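Local coordinates for CRISPR-associated protein, Cse1 family (Acidimicrobium ferrooxidans, PDB 4H3T) that probably serves as the large subunit of the type I-E Cascade surveillance complex, helping to recognise target DNA in CRISPR immunity, at residues Glu15-Val20 / Pro54-Leu59; Asp92-Phe95 / Arg101-Leu104; Leu131-Pro136 / Leu164-Ala169; Phe268-Gly273 / Val277-Leu282. The protein carries 1 engineered substitution. All coordinates share one frame; numbering follows the deposited sequence. Where two conformers were deposited one is given.

Contact 1 of 4, residues Glu15-Val20 / Pro54-Leu59; sequences EPWLPV and PALLRL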
# COMPACT_ATOMS: atom_id res chain seq x y z
N GLU A 15 -25.15 7.06 -9.08
CA GLU A 15 -25.40 5.60 -9.02
C GLU A 15 -24.50 4.94 -8.02
O GLU A 15 -23.35 5.34 -7.90
CB GLU A 15 -25.11 4.93 -10.38
CG GLU A 15 -25.94 5.49 -11.49
CD GLU A 15 -27.31 4.89 -11.67
OE1 GLU A 15 -27.88 4.31 -10.72
OE2 GLU A 15 -27.82 5.01 -12.81
N PRO A 16 -24.96 3.84 -7.41
CA PRO A 16 -24.11 3.17 -6.39
C PRO A 16 -22.98 2.32 -6.99
O PRO A 16 -23.22 1.51 -7.86
CB PRO A 16 -25.11 2.31 -5.59
CG PRO A 16 -26.31 2.13 -6.47
CD PRO A 16 -26.33 3.27 -7.45
N TRP A 17 -21.72 2.57 -6.59
CA TRP A 17 -20.63 1.74 -7.07
C TRP A 17 -19.42 1.63 -6.12
O TRP A 17 -18.53 0.86 -6.42
CB TRP A 17 -20.13 2.22 -8.46
CG TRP A 17 -19.55 3.59 -8.49
CD1 TRP A 17 -20.22 4.77 -8.38
CD2 TRP A 17 -18.17 3.92 -8.64
NE1 TRP A 17 -19.35 5.82 -8.42
CE2 TRP A 17 -18.08 5.33 -8.64
CE3 TRP A 17 -17.01 3.17 -8.90
CZ2 TRP A 17 -16.87 6.01 -8.87
CZ3 TRP A 17 -15.82 3.83 -9.15
CH2 TRP A 17 -15.76 5.25 -9.15
N LEU A 18 -19.38 2.42 -5.04
CA LEU A 18 -18.25 2.48 -4.10
C LEU A 18 -18.61 1.70 -2.84
O LEU A 18 -19.49 2.12 -2.10
CB LEU A 18 -17.93 3.95 -3.78
CG LEU A 18 -17.53 4.76 -5.00
CD1 LEU A 18 -17.59 6.19 -4.72
CD2 LEU A 18 -16.14 4.40 -5.48
N PRO A 19 -18.01 0.52 -2.62
CA PRO A 19 -18.41 -0.30 -1.46
C PRO A 19 -17.83 0.26 -0.17
O PRO A 19 -16.63 0.50 -0.05
CB PRO A 19 -17.86 -1.69 -1.79
CG PRO A 19 -16.91 -1.51 -2.86
CD PRO A 19 -16.95 -0.14 -3.40
N VAL A 20 -18.70 0.45 0.79
CA VAL A 20 -18.31 1.02 2.07
C VAL A 20 -18.94 0.23 3.19
O VAL A 20 -19.90 -0.50 2.99
CB VAL A 20 -18.66 2.52 2.20
CG1 VAL A 20 -17.93 3.34 1.16
CG2 VAL A 20 -20.16 2.74 2.11
N PRO A 54 -6.28 1.85 -2.43
CA PRO A 54 -5.45 3.06 -2.72
C PRO A 54 -5.96 3.81 -3.95
O PRO A 54 -5.98 5.04 -4.02
CB PRO A 54 -4.05 2.47 -2.98
CG PRO A 54 -4.07 1.15 -2.38
CD PRO A 54 -5.45 0.63 -2.37
N ALA A 55 -6.41 3.07 -4.95
CA ALA A 55 -6.88 3.69 -6.21
C ALA A 55 -8.14 4.49 -6.00
O ALA A 55 -8.20 5.67 -6.43
CB ALA A 55 -7.08 2.59 -7.28
N LEU A 56 -9.09 3.93 -5.27
CA LEU A 56 -10.37 4.62 -5.00
C LEU A 56 -10.17 5.74 -3.97
O LEU A 56 -10.76 6.79 -4.12
CB LEU A 56 -11.42 3.64 -4.51
CG LEU A 56 -11.95 2.59 -5.57
CD1 LEU A 56 -12.88 1.61 -4.90
CD2 LEU A 56 -12.54 3.31 -6.78
N LEU A 57 -9.27 5.57 -3.01
CA LEU A 57 -8.99 6.62 -2.01
C LEU A 57 -8.41 7.84 -2.70
O LEU A 57 -8.87 8.94 -2.47
CB LEU A 57 -8.06 6.14 -0.91
CG LEU A 57 -7.58 7.21 0.12
CD1 LEU A 57 -8.74 7.81 0.88
CD2 LEU A 57 -6.60 6.64 1.07
N ARG A 58 -7.41 7.64 -3.58
CA ARG A 58 -6.80 8.75 -4.31
C ARG A 58 -7.77 9.43 -5.26
O ARG A 58 -7.77 10.64 -5.33
CB ARG A 58 -5.54 8.30 -5.03
CG ARG A 58 -4.47 8.03 -4.02
CD ARG A 58 -3.34 7.22 -4.49
NE ARG A 58 -2.53 7.86 -5.52
CZ ARG A 58 -1.33 8.40 -5.37
NH1 ARG A 58 -0.83 8.58 -4.16
NH2 ARG A 58 -0.64 8.81 -6.43
N LEU A 59 -8.67 8.69 -5.88
CA LEU A 59 -9.71 9.30 -6.71
C LEU A 59 -10.58 10.25 -5.88
O LEU A 59 -10.91 11.37 -6.29
CB LEU A 59 -10.61 8.21 -7.33
CG LEU A 59 -11.95 8.73 -7.97
CD1 LEU A 59 -11.63 9.49 -9.16
CD2 LEU A 59 -12.85 7.55 -8.41

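Contact 2 of 4, residues Asp92-Phe95 / Arg101-Leu104; sequences DDYF and RFDL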
# COMPACT_ATOMS: atom_id res chain seq x y z
N ASP A 92 -22.96 19.33 -4.12
CA ASP A 92 -23.95 19.40 -5.21
C ASP A 92 -23.61 20.49 -6.24
O ASP A 92 -23.79 20.23 -7.42
CB ASP A 92 -25.38 19.56 -4.66
CG ASP A 92 -25.89 18.27 -4.01
OD1 ASP A 92 -25.43 17.16 -4.42
OD2 ASP A 92 -26.70 18.35 -3.08
N ASP A 93 -23.01 21.62 -5.85
CA ASP A 93 -22.56 22.60 -6.85
C ASP A 93 -21.46 21.99 -7.75
O ASP A 93 -21.49 22.17 -8.96
CB ASP A 93 -22.00 23.88 -6.19
CG ASP A 93 -23.02 24.77 -5.51
OD1 ASP A 93 -24.25 24.56 -5.75
OD2 ASP A 93 -22.60 25.65 -4.71
N TYR A 94 -20.53 21.24 -7.16
CA TYR A 94 -19.46 20.62 -7.96
C TYR A 94 -20.04 19.60 -8.94
O TYR A 94 -19.75 19.68 -10.13
CB TYR A 94 -18.37 20.00 -7.07
CG TYR A 94 -17.19 19.49 -7.86
CD1 TYR A 94 -16.17 20.34 -8.26
CD2 TYR A 94 -17.14 18.17 -8.29
CE1 TYR A 94 -15.11 19.88 -9.02
CE2 TYR A 94 -16.15 17.72 -9.13
CZ TYR A 94 -15.10 18.56 -9.46
OH TYR A 94 -14.10 18.05 -10.24
N PHE A 95 -20.86 18.65 -8.46
CA PHE A 95 -21.42 17.61 -9.35
C PHE A 95 -22.43 18.17 -10.33
O PHE A 95 -22.50 17.64 -11.44
CB PHE A 95 -22.00 16.42 -8.57
CG PHE A 95 -20.93 15.54 -7.99
CD1 PHE A 95 -19.97 14.95 -8.80
CD2 PHE A 95 -20.83 15.36 -6.61
CE1 PHE A 95 -18.99 14.14 -8.27
CE2 PHE A 95 -19.79 14.58 -6.07
CZ PHE A 95 -18.85 14.03 -6.90
N ARG A 101 -19.21 14.76 -17.11
CA ARG A 101 -17.94 14.05 -17.21
C ARG A 101 -17.86 12.78 -16.36
O ARG A 101 -16.85 12.08 -16.47
CB ARG A 101 -16.79 14.99 -16.84
CG ARG A 101 -16.67 16.20 -17.77
CD ARG A 101 -16.31 15.84 -19.23
NE ARG A 101 -14.99 15.16 -19.33
CZ ARG A 101 -13.82 15.74 -19.56
NH1 ARG A 101 -13.75 17.07 -19.73
NH2 ARG A 101 -12.72 15.01 -19.61
N PHE A 102 -18.92 12.47 -15.57
CA PHE A 102 -18.97 11.29 -14.71
C PHE A 102 -19.85 10.17 -15.26
O PHE A 102 -20.12 9.22 -14.53
CB PHE A 102 -19.45 11.67 -13.31
CG PHE A 102 -18.33 12.31 -12.54
CD1 PHE A 102 -17.37 11.53 -11.90
CD2 PHE A 102 -18.22 13.69 -12.47
CE1 PHE A 102 -16.31 12.12 -11.24
CE2 PHE A 102 -17.14 14.29 -11.83
CZ PHE A 102 -16.21 13.50 -11.19
N ASP A 103 -20.22 10.22 -16.52
CA ASP A 103 -21.02 9.15 -17.13
C ASP A 103 -20.04 8.09 -17.70
O ASP A 103 -19.26 8.34 -18.64
CB ASP A 103 -22.04 9.73 -18.15
CG ASP A 103 -22.96 8.73 -18.88
OD1 ASP A 103 -22.97 7.53 -18.51
OD2 ASP A 103 -23.62 9.13 -19.84
N LEU A 104 -20.12 6.88 -17.15
CA LEU A 104 -19.30 5.76 -17.60
C LEU A 104 -19.53 5.39 -19.09
O LEU A 104 -18.63 4.88 -19.74
CB LEU A 104 -19.61 4.51 -16.74
CG LEU A 104 -18.57 3.40 -16.73
CD1 LEU A 104 -17.27 3.86 -16.08
CD2 LEU A 104 -19.12 2.16 -16.02

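Contact 3 of 4, residues Leu131-Pro136 / Leu164-Ala169; sequences LVAYAP and LVERHA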
# COMPACT_ATOMS: atom_id res chain seq x y z
N LEU A 131 -10.14 -6.83 -17.49
CA LEU A 131 -10.06 -5.62 -16.64
C LEU A 131 -9.98 -6.01 -15.15
O LEU A 131 -9.57 -5.23 -14.32
CB LEU A 131 -11.34 -4.79 -16.93
CG LEU A 131 -11.45 -3.36 -16.61
CD1 LEU A 131 -10.32 -2.52 -17.15
CD2 LEU A 131 -12.79 -2.87 -17.09
N VAL A 132 -10.31 -7.25 -14.82
CA VAL A 132 -10.30 -7.69 -13.42
C VAL A 132 -8.90 -8.13 -13.03
O VAL A 132 -8.33 -8.91 -13.75
CB VAL A 132 -11.29 -8.85 -13.22
CG1 VAL A 132 -11.20 -9.45 -11.81
CG2 VAL A 132 -12.73 -8.40 -13.56
N ALA A 133 -8.37 -7.67 -11.87
CA ALA A 133 -7.11 -8.17 -11.35
C ALA A 133 -7.43 -9.39 -10.48
O ALA A 133 -8.38 -9.33 -9.66
CB ALA A 133 -6.43 -7.12 -10.48
N TYR A 134 -6.59 -10.39 -10.56
CA TYR A 134 -6.68 -11.59 -9.70
C TYR A 134 -5.41 -11.68 -8.78
O TYR A 134 -4.37 -11.03 -9.02
CB TYR A 134 -6.87 -12.85 -10.57
CG TYR A 134 -8.27 -12.90 -11.18
CD1 TYR A 134 -9.36 -13.31 -10.42
CD2 TYR A 134 -8.50 -12.52 -12.50
CE1 TYR A 134 -10.65 -13.32 -10.96
CE2 TYR A 134 -9.77 -12.60 -13.07
CZ TYR A 134 -10.85 -12.98 -12.29
OH TYR A 134 -12.13 -13.02 -12.82
N ALA A 135 -5.57 -12.41 -7.68
CA ALA A 135 -4.53 -12.59 -6.65
C ALA A 135 -3.18 -13.01 -7.25
O ALA A 135 -3.16 -13.88 -8.12
CB ALA A 135 -4.97 -13.67 -5.66
N PRO A 136 -2.03 -12.51 -6.71
CA PRO A 136 -0.72 -12.92 -7.23
C PRO A 136 -0.44 -14.43 -7.34
O PRO A 136 0.57 -14.74 -7.97
CB PRO A 136 0.25 -12.28 -6.24
CG PRO A 136 -0.42 -11.13 -5.77
CD PRO A 136 -1.88 -11.44 -5.70
N LEU A 164 -11.79 -0.03 -13.74
CA LEU A 164 -11.29 0.99 -14.64
C LEU A 164 -10.36 1.97 -13.89
O LEU A 164 -9.27 2.24 -14.36
CB LEU A 164 -12.48 1.73 -15.25
CG LEU A 164 -12.25 2.92 -16.11
CD1 LEU A 164 -11.42 2.55 -17.34
CD2 LEU A 164 -13.59 3.50 -16.54
N VAL A 165 -10.77 2.40 -12.68
CA VAL A 165 -10.02 3.26 -11.83
C VAL A 165 -8.76 2.55 -11.40
O VAL A 165 -7.67 3.10 -11.48
CB VAL A 165 -10.86 3.74 -10.63
CG1 VAL A 165 -9.97 4.56 -9.66
CG2 VAL A 165 -12.03 4.61 -11.11
N GLU A 166 -8.88 1.28 -11.07
CA GLU A 166 -7.73 0.51 -10.66
C GLU A 166 -6.74 0.30 -11.79
O GLU A 166 -5.53 0.35 -11.54
CB GLU A 166 -8.19 -0.84 -10.06
CG GLU A 166 -7.11 -1.71 -9.40
CD GLU A 166 -6.39 -2.73 -10.27
OE1 GLU A 166 -6.55 -2.66 -11.51
OE2 GLU A 166 -5.60 -3.54 -9.73
N ARG A 167 -7.22 0.02 -13.02
CA ARG A 167 -6.31 -0.35 -14.09
C ARG A 167 -5.43 0.80 -14.55
O ARG A 167 -4.32 0.55 -14.98
CB ARG A 167 -7.10 -0.95 -15.27
CG ARG A 167 -6.22 -1.58 -16.31
CD ARG A 167 -5.22 -2.59 -15.78
NE ARG A 167 -4.92 -3.55 -16.83
CZ ARG A 167 -5.58 -4.67 -17.06
NH1 ARG A 167 -5.28 -5.42 -18.11
NH2 ARG A 167 -6.58 -5.03 -16.26
N HIS A 168 -5.91 2.03 -14.50
CA HIS A 168 -5.07 3.17 -14.86
C HIS A 168 -3.86 3.33 -13.94
O HIS A 168 -2.81 3.82 -14.37
CB HIS A 168 -5.85 4.45 -14.80
CG HIS A 168 -6.65 4.76 -16.01
ND1 HIS A 168 -6.04 5.15 -17.17
CD2 HIS A 168 -7.98 4.61 -16.23
CE1 HIS A 168 -7.03 5.35 -18.03
NE2 HIS A 168 -8.21 5.00 -17.52
N ALA A 169 -3.99 2.86 -12.69
CA ALA A 169 -2.97 3.00 -11.64
C ALA A 169 -2.10 1.75 -11.45
O ALA A 169 -0.99 1.88 -10.99
CB ALA A 169 -3.70 3.31 -10.30
O HOH W 1 -7.23 -4.41 -13.52

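Contact 4 of 4, residues Phe268-Gly273 / Val277-Leu282; sequences FPERRG and VVPRVL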
# COMPACT_ATOMS: atom_id res chain seq x y z
N PHE A 268 -17.07 -1.51 -23.65
CA PHE A 268 -18.10 -1.71 -24.69
C PHE A 268 -19.38 -2.22 -24.00
O PHE A 268 -19.55 -3.42 -23.90
CB PHE A 268 -17.62 -2.69 -25.73
CG PHE A 268 -16.47 -2.12 -26.54
CD1 PHE A 268 -16.71 -1.32 -27.66
CD2 PHE A 268 -15.15 -2.32 -26.13
CE1 PHE A 268 -15.65 -0.85 -28.44
CE2 PHE A 268 -14.09 -1.80 -26.88
CZ PHE A 268 -14.35 -1.03 -28.01
N PRO A 269 -20.26 -1.34 -23.50
CA PRO A 269 -21.47 -1.83 -22.80
C PRO A 269 -22.52 -2.44 -23.76
O PRO A 269 -22.54 -2.11 -24.94
CB PRO A 269 -22.02 -0.58 -22.13
CG PRO A 269 -21.63 0.56 -23.10
CD PRO A 269 -20.20 0.14 -23.49
N GLU A 270 -23.37 -3.31 -23.23
CA GLU A 270 -24.44 -3.94 -24.00
C GLU A 270 -25.65 -4.06 -23.15
O GLU A 270 -25.54 -4.39 -21.95
CB GLU A 270 -24.00 -5.33 -24.50
CG GLU A 270 -25.05 -6.13 -25.23
CD GLU A 270 -24.74 -7.59 -25.51
OE1 GLU A 270 -23.76 -8.10 -24.94
OE2 GLU A 270 -25.49 -8.24 -26.28
N ARG A 271 -26.82 -3.85 -23.77
CA ARG A 271 -28.10 -3.97 -23.10
C ARG A 271 -28.53 -5.44 -23.21
O ARG A 271 -28.54 -6.00 -24.31
CB ARG A 271 -29.15 -3.05 -23.75
CG ARG A 271 -30.31 -2.68 -22.82
CD ARG A 271 -30.37 -1.18 -22.52
NE ARG A 271 -30.63 -0.87 -21.12
CZ ARG A 271 -30.85 0.35 -20.64
NH1 ARG A 271 -31.07 0.53 -19.35
NH2 ARG A 271 -30.80 1.41 -21.45
N ARG A 272 -28.83 -6.08 -22.07
CA ARG A 272 -29.31 -7.47 -22.07
C ARG A 272 -30.64 -7.44 -21.29
O ARG A 272 -30.62 -7.39 -20.05
CB ARG A 272 -28.26 -8.39 -21.43
CG ARG A 272 -27.03 -8.52 -22.26
CD ARG A 272 -26.10 -9.53 -21.65
NE ARG A 272 -24.90 -9.67 -22.46
CZ ARG A 272 -23.87 -10.47 -22.20
NH1 ARG A 272 -23.86 -11.20 -21.11
NH2 ARG A 272 -22.84 -10.51 -23.01
N GLY A 273 -31.74 -7.37 -22.03
CA GLY A 273 -33.06 -7.18 -21.43
C GLY A 273 -33.04 -5.79 -20.79
O GLY A 273 -32.65 -4.84 -21.44
N VAL A 277 -24.73 -4.33 -19.12
CA VAL A 277 -23.53 -5.02 -18.65
C VAL A 277 -22.39 -4.61 -19.56
O VAL A 277 -22.61 -4.00 -20.61
CB VAL A 277 -23.71 -6.56 -18.57
CG1 VAL A 277 -24.86 -6.89 -17.63
CG2 VAL A 277 -23.96 -7.15 -19.95
N VAL A 278 -21.18 -5.00 -19.15
CA VAL A 278 -19.96 -4.72 -19.91
C VAL A 278 -19.28 -6.05 -20.25
O VAL A 278 -18.55 -6.55 -19.44
CB VAL A 278 -18.98 -3.77 -19.16
CG1 VAL A 278 -17.78 -3.43 -20.02
CG2 VAL A 278 -19.67 -2.49 -18.68
N PRO A 279 -19.48 -6.61 -21.44
CA PRO A 279 -18.84 -7.90 -21.78
C PRO A 279 -17.44 -7.76 -22.42
O PRO A 279 -16.70 -8.73 -22.51
CB PRO A 279 -19.81 -8.51 -22.79
CG PRO A 279 -20.47 -7.39 -23.40
CD PRO A 279 -20.49 -6.23 -22.45
N ARG A 280 -17.10 -6.57 -22.97
CA ARG A 280 -15.85 -6.39 -23.70
C ARG A 280 -15.18 -5.08 -23.32
O ARG A 280 -15.86 -4.12 -22.92
CB ARG A 280 -16.11 -6.44 -25.23
CG ARG A 280 -16.64 -7.78 -25.77
CD ARG A 280 -16.86 -7.69 -27.31
NE ARG A 280 -17.71 -6.53 -27.66
CZ ARG A 280 -17.50 -5.64 -28.64
NH1 ARG A 280 -16.48 -5.77 -29.47
NH2 ARG A 280 -18.35 -4.62 -28.80
N VAL A 281 -13.85 -5.01 -23.55
CA VAL A 281 -13.02 -3.86 -23.20
C VAL A 281 -11.79 -3.81 -24.15
O VAL A 281 -11.32 -4.86 -24.62
CB VAL A 281 -12.58 -3.89 -21.70
CG1 VAL A 281 -11.61 -5.04 -21.42
CG2 VAL A 281 -11.93 -2.57 -21.31
N LEU A 282 -11.26 -2.61 -24.35
CA LEU A 282 -10.01 -2.38 -25.08
C LEU A 282 -9.08 -1.65 -24.11
O LEU A 282 -9.47 -0.62 -23.53
CB LEU A 282 -10.26 -1.58 -26.37
CG LEU A 282 -9.02 -1.18 -27.22
CD1 LEU A 282 -8.13 -2.36 -27.58
CD2 LEU A 282 -9.45 -0.52 -28.50
O HOH W 2 -19.84 -5.34 -26.24

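Contact 1 of 4, residues Glu15-Val20 / Pro54-Leu59
The backbones at L18 and L56 keep their distance, with L18 CA and L56 CA 8.2 Å apart as the nearest such pair, so side chains alone bridge the strand and the helix and no hydrogen bond crosses. L56 meets both partners with a single methyl: L56 CD2 lies 4.0 Å from L18 CD2, the two leucines crossing at a slant, and 4.1 Å from W17 CZ3, which it approaches obliquely. One turn further along the helix, L59 comes from the opposite direction, and its CD2 sits at the edge of the indole, near the ring plane, 3.8 Å from W17 CH2. W17 and L18 both face V30 of the adjoining strand 27-30, forming a classic beta bulge at the head of strand 18-22; this irregularity is consistent with two successive side chains serving one helix. The indole reaches over with CG lodged between the backbone N and the carbonyl carbon (chi1 63°). L18 then lays its CD2 over one face of that ring, near the rim. At the pyrrole end W17 NE1 is hydrogen-bonded to L12 O, while helix 157-170 packs on the same group, with A158 and A161 on W17.

Contact 2 of 4, residues Asp92-Phe95 / Arg101-Leu104
F102 turns toward the helix segment and offers the face of its ring to the edge of F95, a T-shaped aromatic pair that ties helix 88-98 to the loop that follows it. Only five residues separate the two segments, so the chain folds back on itself after the helix and buries an aromatic side chain against the helix it has just left. From CB of F102, which points at the helix, the chain runs to CG, placed anti to the carbonyl carbon (chi1 -78°); CB and CG only carry the ring. The touching begins farther out. F102 CE2 lies 4.0 Å from F95 CE1 and 4.2 Å from F95 CD1, and it also approaches Y94 CE2 obliquely at 4.5 Å. At the tip, F102 CZ stands 4.1 Å from F95 CE1. F95 CE1 therefore sits above the face of F102, offset toward its rim. The ring centroids of F95 and F102 are 5.5 Å apart and their planes stand at 76°. W237 and F111 also meet the F102 ring, and L63 of helix 52-68 packs on both Y94 and F95. The hydroxyl of Y94 is held by E238 and W237. Between the segments themselves there is no hydrogen bond: the chemistry is that of weakly positive ring-edge hydrogens set against an electron-rich face, an attraction that probably depends on the two rings keeping their steep mutual tilt in a buried setting.

Contact 3 of 4, residues Leu131-Pro136 / Leu164-Ala169
L131 and R167 cross obliquely, the leucine reaching to the root of the arginine while the arginine's far end comes back beside the leucine's CA. L131 CD1 packs 4.0 Å from R167 CB. With CG anti to the backbone N (chi1 -170°) and a bend at chi2 (52°), the R167 chain curls round until its NH2 stands 3.6 Å from L131 CA, which it meets at a slant. E166, the next residue back on helix 157-170, directs its carboxylate to the same loop: E166 OE2 lies 3.8 Å from A133 CB, a packing contact only; the oxygen's hydrogen bond goes to T51. The other carboxylate oxygen works through a water. That water donates to L131 O at 2.6 Å and to E166 OE1 at 2.8 Å, and accepts from R167 NH2 at 2.9 Å, so the loop carbonyl is joined to two helix side chains at once. R167 NH2 also bonds S130 O, and R167 NH1 forms a salt bridge with D175. The loop before the unmodelled residues 138-150 is thus fastened to the helix without a direct hydrogen bond between the segments; the water mediates between a carboxylate and a guanidinium whose opposite charges probably help to orient it.

Contact 4 of 4, residues Phe268-Gly273 / Val277-Leu282
E270 OE1 is gripped twice by R272, whose NE lies 3.1 Å and whose NH2 lies 3.2 Å from that one E270 oxygen, in a side-on salt bridge. Both nitrogens come from the same face of the carboxylate, NE well above its plane (71°), and OE1 also packs against P279 CG. V277 CG2 covers one face of the R272 guanidinium. Beneath these side chains E270 and V277 form an antiparallel hydrogen-bonded pair of the hairpin 263-272/275-289: E270 N donates to V277 O at 2.8 Å, and V277 N to E270 O at 2.9 Å. Farther along, the F268 ring and the R280 guanidinium are tilted 38° apart, with F268 CG lying over one face of the guanidinium and F268 CB 3.7 Å from R280 NH2. At the edge of the ring, F268 CE2 meets L282 CB at 3.9 Å, the two side chains lying side by side and pointing the same way. A water accepts from R280 NE at 2.8 Å and donates to F268 O. Replacing F268 by an alanine would probably leave the R280 guanidinium without its ring neighbour, freer to turn, and uncover L282 CB. In this partly exposed hairpin, then, backbone bonds set the pairing, while V277 and F268 each lie against one face of an arginine's guanidinium.

In the fold
Helix 157-170 brings three of the contacts together. Contacts 1 and 3, with centres 13 Å apart, meet directly where V165 packs on L56 and L59, L56 CD2 lying 4.1 Å from V165 CG1. Contact 2, although its centre is about 23 Å from that of contact 3, reaches the same helix through its loop, with L104 CD1 3.7 Å from L164 CD2. Contact 4 sits more peripherally and touches none of the others: its nearest atoms are about 4 Å from contact 3 and about 5 Å from contact 2. The link is made by neighbours, as L267 of its first strand packs on L131 of contact 3, and F105, just beyond contact 2, packs on P269.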